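Local coordinates for amidohydrolase 3 domain-containing protein (Pyrococcus furiosus, PDB 3ICJ) that probably hydrolyses carbon-nitrogen bonds other than peptide bonds, as a zinc-dependent member of the amidohydrolase family with a two-metal site, at residues F298-L303 / H348-K353; R370-S375 / R391-P396; A354-L359 / L376-Q381. All coordinates share one frame; numbering follows the deposited sequence.

Overall arrangement
The three contacts run from the zinc site out to the helices that wrap the parallel strands of the amidohydrolase barrel. Interactions 1 and 2 are buried, and at the ends of neighbouring strands, 346-349 and 370-371, each presents one histidine, His-348 and His-373, to the same zinc ion. Interaction 1 fixes its histidine with a backbone carbonyl, that of Gly-301, while a carboxylate holds the turn behind it; interaction 2 uses strand pairing and a glutamine. Interaction 3 lies farther out, where helix 352-365 meets the start of helix 379-388, and there a partly exposed salt-bridge network replaces metal chemistry. Interactions 1 and 3 share helix 352-365, and Asp-352 bonds to Arg-378 and Gln-381.

Interaction 1 (F298-L303 / H348-K353). With ZN (zinc ion), chain C.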
loop_
_atom_site.group_PDB
_atom_site.type_symbol
_atom_site.label_atom_id
_atom_site.label_comp_id
_atom_site.label_asym_id
_atom_site.label_seq_id
_atom_site.Cartn_x
_atom_site.Cartn_y
_atom_site.Cartn_z
ATOM N N PHE A 298 8.915 -8.228 7.843
ATOM C CA PHE A 298 9.958 -7.555 7.035
ATOM C C PHE A 298 11.245 -8.370 7.117
ATOM O O PHE A 298 11.754 -8.549 8.217
ATOM C CB PHE A 298 10.275 -6.175 7.659
ATOM C CG PHE A 298 9.151 -5.182 7.575
ATOM C CD1 PHE A 298 9.063 -4.309 6.491
ATOM C CD2 PHE A 298 8.188 -5.109 8.578
ATOM C CE1 PHE A 298 8.025 -3.375 6.401
ATOM C CE2 PHE A 298 7.137 -4.193 8.496
ATOM C CZ PHE A 298 7.052 -3.322 7.408
ATOM N N VAL A 299 11.768 -8.868 5.991
ATOM C CA VAL A 299 13.108 -9.501 5.980
ATOM C C VAL A 299 14.202 -8.425 5.992
ATOM O O VAL A 299 15.172 -8.542 6.737
ATOM C CB VAL A 299 13.374 -10.431 4.745
ATOM C CG1 VAL A 299 14.767 -11.062 4.825
ATOM C CG2 VAL A 299 12.365 -11.533 4.671
ATOM N N ASP A 300 14.038 -7.386 5.174
ATOM C CA ASP A 300 15.097 -6.383 4.958
ATOM C C ASP A 300 14.544 -4.951 4.843
ATOM O O ASP A 300 13.360 -4.722 5.092
ATOM C CB ASP A 300 15.974 -6.748 3.730
ATOM C CG ASP A 300 15.218 -6.681 2.385
ATOM O OD1 ASP A 300 13.968 -6.668 2.349
ATOM O OD2 ASP A 300 15.886 -6.706 1.322
ATOM N N GLY A 301 15.407 -4.001 4.473
ATOM C CA GLY A 301 15.016 -2.610 4.269
ATOM C C GLY A 301 14.819 -2.293 2.789
ATOM O O GLY A 301 14.168 -3.061 2.064
ATOM N N SER A 302 15.384 -1.172 2.337
ATOM C CA SER A 302 15.088 -0.642 0.996
ATOM C C SER A 302 16.380 -0.438 0.198
ATOM O O SER A 302 17.444 -0.248 0.780
ATOM C CB SER A 302 14.377 0.713 1.133
ATOM O OG SER A 302 15.297 1.671 1.656
ATOM N N LEU A 303 16.285 -0.465 -1.130
ATOM C CA LEU A 303 17.439 -0.168 -1.990
ATOM C C LEU A 303 17.921 1.281 -1.892
ATOM O O LEU A 303 19.122 1.535 -1.997
ATOM C CB LEU A 303 17.156 -0.532 -3.446
ATOM C CG LEU A 303 17.103 -2.033 -3.720
ATOM C CD1 LEU A 303 16.367 -2.316 -5.047
ATOM C CD2 LEU A 303 18.469 -2.659 -3.704
ATOM N N HIS A 348 7.806 -8.653 3.400
ATOM C CA HIS A 348 8.575 -7.646 2.632
ATOM C C HIS A 348 9.987 -8.187 2.327
ATOM O O HIS A 348 10.753 -8.500 3.231
ATOM C CB HIS A 348 8.607 -6.333 3.452
ATOM C CG HIS A 348 9.681 -5.347 3.072
ATOM N ND1 HIS A 348 9.401 -4.025 2.800
ATOM C CD2 HIS A 348 11.033 -5.458 3.010
ATOM C CE1 HIS A 348 10.528 -3.373 2.562
ATOM N NE2 HIS A 348 11.531 -4.225 2.668
ATOM N N ALA A 349 10.293 -8.347 1.043
ATOM C CA ALA A 349 11.635 -8.727 0.597
ATOM C C ALA A 349 11.997 -7.957 -0.663
ATOM O O ALA A 349 11.377 -8.135 -1.714
ATOM C CB ALA A 349 11.722 -10.210 0.346
ATOM N N ILE A 350 13.017 -7.122 -0.554
ATOM C CA ILE A 350 13.434 -6.238 -1.649
ATOM C C ILE A 350 14.711 -6.734 -2.319
ATOM O O ILE A 350 14.740 -6.939 -3.545
ATOM C CB ILE A 350 13.503 -4.757 -1.168
ATOM C CG1 ILE A 350 12.070 -4.268 -0.904
ATOM C CG2 ILE A 350 14.284 -3.836 -2.172
ATOM C CD1 ILE A 350 11.917 -2.735 -0.656
ATOM N N GLY A 351 15.749 -6.964 -1.517
ATOM C CA GLY A 351 17.023 -7.452 -2.035
ATOM C C GLY A 351 16.930 -8.906 -2.470
ATOM O O GLY A 351 16.075 -9.644 -1.984
ATOM N N ASP A 352 17.811 -9.327 -3.373
ATOM C CA ASP A 352 17.770 -10.712 -3.884
ATOM C C ASP A 352 17.991 -11.767 -2.801
ATOM O O ASP A 352 17.400 -12.855 -2.846
ATOM C CB ASP A 352 18.725 -10.906 -5.046
ATOM C CG ASP A 352 20.177 -10.878 -4.621
ATOM O OD1 ASP A 352 20.660 -9.835 -4.122
ATOM O OD2 ASP A 352 20.855 -11.906 -4.794
ATOM N N LYS A 353 18.805 -11.433 -1.805
ATOM C CA LYS A 353 19.059 -12.354 -0.704
ATOM C C LYS A 353 17.883 -12.392 0.280
ATOM O O LYS A 353 17.572 -13.440 0.846
ATOM C CB LYS A 353 20.366 -12.016 0.020
ATOM C CG LYS A 353 20.779 -13.082 1.058
ATOM C CD LYS A 353 22.060 -12.738 1.747
ATOM C CE LYS A 353 22.403 -13.798 2.787
ATOM N NZ LYS A 353 23.483 -13.311 3.675
HETATM ZN ZN ZN C . 7.635 -2.929 2.412
#
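Phe-298 and His-348 are joined by a single beta bridge, their CA atoms 4.6 Å apart, where the loop 298-303 runs past the end of strand 346-349. Val-299 N donates to His-348 O at 3.0 Å. Taken end to end, the touching parts run 37° apart; beyond the bridge side chains carry the contact.

Asp-300 carries the polar part, binding the turn that leads into helix 352-365. Its carboxylate uses both syn lone pairs, OD1 receiving Ile-350 N at 3.1 Å and OD2 receiving Gly-351 N, the N-cap residue, at 2.9 Å. Leu-309 N also binds OD2 from farther along the loop. With CG set between its backbone N and carbonyl carbon (chi1 67°), the carboxylate folds back over the turn, and OD1 lies at the edge of the His-348 ring.

The imidazole is held at both nitrogens. ND1 binds zinc at 2.1 Å, and NE2 donates to Gly-301 O at 2.9 Å; the oxygen lies in the ring plane, although the nitrogen stands above the carbonyl plane. CD1 of Phe-298 sits over one ring face near its rim, the two ring planes inclined at 48°. Beyond the histidine, Ile-350 CD1 comes to 3.5 Å from Gly-301 O, while its CG2 branch packs on Leu-303 CG.

This is an example of a second shell building the first. A metal at ND1 and a carbonyl at NE2 fix the rotation of the ring, with NE2 as the donor, and the nearby carbonyl and carboxylate oxygens would probably make it a more electron-rich zinc ligand.

Interaction 2 (R370-S375 / R391-P396); sequences RIEHAS and RISAQP. With ZN (zinc ion), chain C.
A very short hydrogen bond from His-373 ND1 to Gln-395 OE1, modelled at 2.5 Å, a length so short that its exact value is doubtful, is the striking feature of this pairing, because the same imidazole binds zinc through NE2 at 2.4 Å. The amide oxygen arrives at the ring edge near its plane, while the amide itself is turned 66° from the ring. A bend at chi2 (75°) brings the end of Gln-395 back toward the histidine, and Ser-432 OG accepts from its NE2.

Behind the metal site lie adjacent parallel strands of a beta-alpha-beta unit, connected through helix 379-388. Ile-371 N donates to Arg-391 O, and Ser-393 N to Ile-371 O at 2.9 Å. The chain turns a corner at Glu-372, yet His-373 N still reaches Ser-393 O at 2.7 Å, and a water bridges His-373 O and Gln-395 N.

Arg-370, Glu-372, Arg-391 and Ser-393 share one face of the sheet. Arg-370 grips Glu-372 side-on, NE to OE2 at 2.8 Å and NH2 to OE1 at 2.9 Å, and both groups rest against Ser-393 CB, whose hydroxyl bonds to Ser-100. Arg-370 CB lies over one face of the Arg-391 guanidinium, which turns elsewhere to Ser-368 O and Asp-344. Ile-392 CG2 meets Ala-374 CB on the other face.

Glu-372 OE1 also bonds to ND1 of His-101, a ligand of the other zinc ion. Gln-395 and Glu-372 thus probably act as second-shell residues, each holding ND1 of a zinc ligand.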
loop_
_atom_site.group_PDB
_atom_site.type_symbol
_atom_site.label_atom_id
_atom_site.label_comp_id
_atom_site.label_asym_id
_atom_site.label_seq_id
_atom_site.Cartn_x
_atom_site.Cartn_y
_atom_site.Cartn_z
ATOM N N ARG A 370 2.860 -14.746 0.779
ATOM C CA ARG A 370 3.059 -13.744 -0.217
ATOM C C ARG A 370 4.308 -12.929 0.081
ATOM O O ARG A 370 4.712 -12.779 1.242
ATOM C CB ARG A 370 1.807 -12.838 -0.429
ATOM C CG ARG A 370 1.217 -12.258 0.813
ATOM C CD ARG A 370 -0.044 -11.429 0.522
ATOM N NE ARG A 370 0.297 -10.080 0.043
ATOM C CZ ARG A 370 -0.593 -9.126 -0.220
ATOM N NH1 ARG A 370 -1.897 -9.362 -0.090
ATOM N NH2 ARG A 370 -0.180 -7.934 -0.635
ATOM N N ILE A 371 4.898 -12.394 -0.986
ATOM C CA ILE A 371 6.057 -11.517 -0.886
ATOM C C ILE A 371 5.665 -10.128 -1.399
ATOM O O ILE A 371 5.097 -9.983 -2.482
ATOM C CB ILE A 371 7.316 -12.100 -1.656
ATOM C CG1 ILE A 371 7.855 -13.337 -0.944
ATOM C CG2 ILE A 371 8.430 -11.046 -1.800
ATOM C CD1 ILE A 371 8.942 -14.081 -1.760
ATOM N N GLU A 372 5.935 -9.117 -0.579
ATOM C CA GLU A 372 5.733 -7.733 -0.947
ATOM C C GLU A 372 7.026 -7.225 -1.582
ATOM O O GLU A 372 8.120 -7.451 -1.041
ATOM C CB GLU A 372 5.434 -6.886 0.301
ATOM C CG GLU A 372 4.423 -7.534 1.240
ATOM C CD GLU A 372 3.166 -7.945 0.496
ATOM O OE1 GLU A 372 2.476 -7.054 -0.031
ATOM O OE2 GLU A 372 2.886 -9.162 0.412
ATOM N N HIS A 373 6.862 -6.529 -2.707
ATOM C CA HIS A 373 7.925 -5.907 -3.537
ATOM C C HIS A 373 8.613 -6.867 -4.499
ATOM O O HIS A 373 8.514 -6.678 -5.719
ATOM C CB HIS A 373 8.924 -5.063 -2.722
ATOM C CG HIS A 373 8.260 -4.154 -1.731
ATOM N ND1 HIS A 373 7.393 -3.154 -2.108
ATOM C CD2 HIS A 373 8.283 -4.138 -0.378
ATOM C CE1 HIS A 373 6.929 -2.541 -1.033
ATOM N NE2 HIS A 373 7.454 -3.122 0.030
ATOM N N ALA A 374 9.311 -7.868 -3.945
ATOM C CA ALA A 374 10.177 -8.778 -4.714
ATOM C C ALA A 374 11.000 -8.012 -5.763
ATOM O O ALA A 374 11.035 -8.395 -6.938
ATOM C CB ALA A 374 9.334 -9.894 -5.377
ATOM N N SER A 375 11.634 -6.922 -5.332
ATOM C CA SER A 375 12.226 -5.928 -6.235
ATOM C C SER A 375 13.349 -6.494 -7.084
ATOM O O SER A 375 13.421 -6.224 -8.287
ATOM C CB SER A 375 12.721 -4.716 -5.445
ATOM O OG SER A 375 11.676 -4.203 -4.637
ATOM N N ARG A 391 2.683 -15.821 -3.830
ATOM C CA ARG A 391 1.978 -14.670 -4.366
ATOM C C ARG A 391 2.865 -13.450 -4.179
ATOM O O ARG A 391 3.618 -13.377 -3.207
ATOM C CB ARG A 391 0.649 -14.508 -3.651
ATOM C CG ARG A 391 -0.344 -15.637 -3.978
ATOM C CD ARG A 391 -1.421 -15.774 -2.921
ATOM N NE ARG A 391 -0.953 -16.436 -1.701
ATOM C CZ ARG A 391 -1.004 -15.910 -0.474
ATOM N NH1 ARG A 391 -1.529 -14.714 -0.270
ATOM N NH2 ARG A 391 -0.548 -16.598 0.571
ATOM N N ILE A 392 2.806 -12.512 -5.120
ATOM C CA ILE A 392 3.704 -11.353 -5.118
ATOM C C ILE A 392 2.903 -10.062 -5.320
ATOM O O ILE A 392 2.058 -9.974 -6.195
ATOM C CB ILE A 392 4.814 -11.460 -6.209
ATOM C CG1 ILE A 392 5.783 -12.615 -5.884
ATOM C CG2 ILE A 392 5.607 -10.156 -6.306
ATOM C CD1 ILE A 392 6.662 -13.037 -7.065
ATOM N N SER A 393 3.154 -9.084 -4.463
ATOM C CA SER A 393 2.612 -7.755 -4.653
ATOM C C SER A 393 3.733 -6.805 -5.094
ATOM O O SER A 393 4.693 -6.576 -4.348
ATOM C CB SER A 393 1.965 -7.262 -3.370
ATOM O OG SER A 393 1.065 -6.214 -3.670
ATOM N N ALA A 394 3.594 -6.259 -6.297
ATOM C CA ALA A 394 4.611 -5.387 -6.890
ATOM C C ALA A 394 4.045 -3.996 -7.162
ATOM O O ALA A 394 2.842 -3.831 -7.384
ATOM C CB ALA A 394 5.151 -6.009 -8.159
ATOM N N GLN A 395 4.933 -3.001 -7.151
ATOM C CA GLN A 395 4.580 -1.592 -7.275
ATOM C C GLN A 395 5.213 -1.031 -8.554
ATOM O O GLN A 395 6.407 -0.673 -8.552
ATOM C CB GLN A 395 5.054 -0.795 -6.036
ATOM C CG GLN A 395 4.403 -1.203 -4.692
ATOM C CD GLN A 395 4.946 -2.523 -4.120
ATOM O OE1 GLN A 395 6.145 -2.812 -4.225
ATOM N NE2 GLN A 395 4.064 -3.328 -3.514
ATOM N N PRO A 396 4.436 -0.975 -9.659
ATOM C CA PRO A 396 5.064 -0.584 -10.922
ATOM C C PRO A 396 5.633 0.831 -10.941
ATOM O O PRO A 396 6.604 1.065 -11.659
ATOM C CB PRO A 396 3.940 -0.728 -11.945
ATOM C CG PRO A 396 3.014 -1.741 -11.347
ATOM C CD PRO A 396 3.076 -1.521 -9.867
HETATM ZN ZN ZN C . 7.635 -2.929 2.412
HETATM O O HOH W 1 7.645 -3.827 -6.748
#

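Interaction 3 (A354-L359 / L376-Q381)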
loop_
_atom_site.group_PDB
_atom_site.type_symbol
_atom_site.label_atom_id
_atom_site.label_comp_id
_atom_site.label_asym_id
_atom_site.label_seq_id
_atom_site.Cartn_x
_atom_site.Cartn_y
_atom_site.Cartn_z
ATOM N N ALA A 354 17.219 -11.253 0.471
ATOM C CA ALA A 354 15.991 -11.226 1.259
ATOM C C ALA A 354 14.947 -12.163 0.676
ATOM O O ALA A 354 14.250 -12.857 1.426
ATOM C CB ALA A 354 15.457 -9.854 1.325
ATOM N N VAL A 355 14.870 -12.192 -0.658
ATOM C CA VAL A 355 13.955 -13.074 -1.390
ATOM C C VAL A 355 14.257 -14.556 -1.104
ATOM O O VAL A 355 13.335 -15.345 -0.911
ATOM C CB VAL A 355 13.946 -12.774 -2.918
ATOM C CG1 VAL A 355 13.223 -13.855 -3.671
ATOM C CG2 VAL A 355 13.269 -11.440 -3.205
ATOM N N ASP A 356 15.542 -14.906 -1.060
ATOM C CA ASP A 356 16.006 -16.231 -0.636
ATOM C C ASP A 356 15.554 -16.589 0.776
ATOM O O ASP A 356 15.098 -17.707 0.992
ATOM C CB ASP A 356 17.522 -16.305 -0.681
ATOM C CG ASP A 356 18.068 -16.486 -2.091
ATOM O OD1 ASP A 356 17.365 -17.017 -2.979
ATOM O OD2 ASP A 356 19.227 -16.093 -2.302
ATOM N N VAL A 357 15.669 -15.635 1.712
ATOM C CA VAL A 357 15.274 -15.847 3.116
ATOM C C VAL A 357 13.770 -16.139 3.207
ATOM O O VAL A 357 13.351 -17.088 3.895
ATOM C CB VAL A 357 15.673 -14.632 4.026
ATOM C CG1 VAL A 357 15.012 -14.735 5.436
ATOM C CG2 VAL A 357 17.197 -14.559 4.172
ATOM N N ALA A 358 12.972 -15.352 2.472
ATOM C CA ALA A 358 11.513 -15.527 2.417
ATOM C C ALA A 358 11.108 -16.864 1.784
ATOM O O ALA A 358 10.273 -17.569 2.333
ATOM C CB ALA A 358 10.848 -14.358 1.678
ATOM N N LEU A 359 11.714 -17.213 0.651
ATOM C CA LEU A 359 11.497 -18.522 0.018
ATOM C C LEU A 359 11.887 -19.706 0.905
ATOM O O LEU A 359 11.125 -20.673 0.999
ATOM C CB LEU A 359 12.183 -18.601 -1.350
ATOM C CG LEU A 359 11.691 -17.640 -2.445
ATOM C CD1 LEU A 359 12.604 -17.706 -3.666
ATOM C CD2 LEU A 359 10.264 -17.916 -2.837
ATOM N N LEU A 376 14.229 -7.279 -6.463
ATOM C CA LEU A 376 15.246 -8.031 -7.218
ATOM C C LEU A 376 15.011 -9.538 -7.183
ATOM O O LEU A 376 15.079 -10.163 -6.122
ATOM C CB LEU A 376 16.651 -7.711 -6.702
ATOM C CG LEU A 376 16.943 -6.211 -6.535
ATOM C CD1 LEU A 376 18.261 -5.987 -5.817
ATOM C CD2 LEU A 376 16.951 -5.516 -7.881
ATOM N N VAL A 377 14.728 -10.116 -8.349
ATOM C CA VAL A 377 14.553 -11.565 -8.465
ATOM C C VAL A 377 15.523 -12.109 -9.507
ATOM O O VAL A 377 15.517 -11.688 -10.677
ATOM C CB VAL A 377 13.094 -11.958 -8.833
ATOM C CG1 VAL A 377 12.977 -13.474 -8.964
ATOM C CG2 VAL A 377 12.101 -11.426 -7.798
ATOM N N ARG A 378 16.374 -13.027 -9.071
ATOM C CA ARG A 378 17.332 -13.669 -9.968
ATOM C C ARG A 378 16.642 -14.752 -10.817
ATOM O O ARG A 378 15.625 -15.327 -10.396
ATOM C CB ARG A 378 18.486 -14.285 -9.167
ATOM C CG ARG A 378 19.152 -13.339 -8.162
ATOM C CD ARG A 378 20.363 -13.987 -7.455
ATOM N NE ARG A 378 20.103 -15.327 -6.912
ATOM C CZ ARG A 378 19.894 -15.595 -5.625
ATOM N NH1 ARG A 378 19.656 -16.839 -5.251
ATOM N NH2 ARG A 378 19.905 -14.619 -4.704
ATOM N N ASP A 379 17.208 -15.022 -12.000
ATOM C CA ASP A 379 16.790 -16.136 -12.863
ATOM C C ASP A 379 16.683 -17.459 -12.103
ATOM O O ASP A 379 15.698 -18.187 -12.250
ATOM C CB ASP A 379 17.756 -16.305 -14.041
ATOM C CG ASP A 379 17.508 -15.299 -15.160
ATOM O OD1 ASP A 379 16.684 -14.370 -14.988
ATOM O OD2 ASP A 379 18.142 -15.437 -16.221
ATOM N N ASP A 380 17.671 -17.736 -11.256
ATOM C CA ASP A 380 17.683 -18.977 -10.485
ATOM C C ASP A 380 16.618 -19.048 -9.378
ATOM O O ASP A 380 16.373 -20.120 -8.831
ATOM C CB ASP A 380 19.096 -19.287 -9.946
ATOM C CG ASP A 380 19.580 -18.280 -8.894
ATOM O OD1 ASP A 380 18.964 -18.168 -7.820
ATOM O OD2 ASP A 380 20.616 -17.629 -9.116
ATOM N N GLN A 381 15.982 -17.920 -9.054
ATOM C CA GLN A 381 14.934 -17.920 -8.034
ATOM C C GLN A 381 13.553 -18.183 -8.617
ATOM O O GLN A 381 12.627 -18.542 -7.883
ATOM C CB GLN A 381 14.926 -16.586 -7.269
ATOM C CG GLN A 381 16.140 -16.384 -6.357
ATOM C CD GLN A 381 16.202 -14.975 -5.792
ATOM O OE1 GLN A 381 15.957 -14.002 -6.501
ATOM N NE2 GLN A 381 16.484 -14.865 -4.505
#
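Asp-356 reaches from helix 352-365 across to Arg-378 and Gln-381, forming one side of a salt-bridge network, Asp-356, Arg-378 and Asp-380, at the start of the next helix of the beta/alpha barrel. Arg-378 meets Asp-356 end-on, its NH2 and NH1 both reaching OD2, at 2.9 Å and 3.1 Å. That oxygen lies in the guanidinium plane, although the carboxylate is turned 59° away from it; NH1 meets the syn lone pair of OD2, while NH2 approaches from above the carboxylate plane. The side-on edge of the same guanidinium goes to Asp-380, with NH1 3.0 Å from OD1 and NE bonding to both oxygens. Asp-352 OD2, one turn earlier on the helix, takes a further bond from NH2.

The bend at chi3 turns the arginine back over its own segment, so that Gln-381 NE2 lies over one guanidinium face. Gln-381 OE1 accepts from Arg-378 N at 2.8 Å, which anchors its amide, while NE2 reaches Asp-352 O and Asp-356. Val-355 lays its methyls against polar atoms, CG1 3.5 Å from Gln-381 NE2 and CG2 against Leu-376 O, a buried carbonyl left without a polar partner. The other carboxylate oxygen takes the amide: Gln-381 NE2 bonds to Asp-356 OD1 at 2.8 Å, nearly straight at 168°, descending on the oxygen from 72° out of the carboxylate plane.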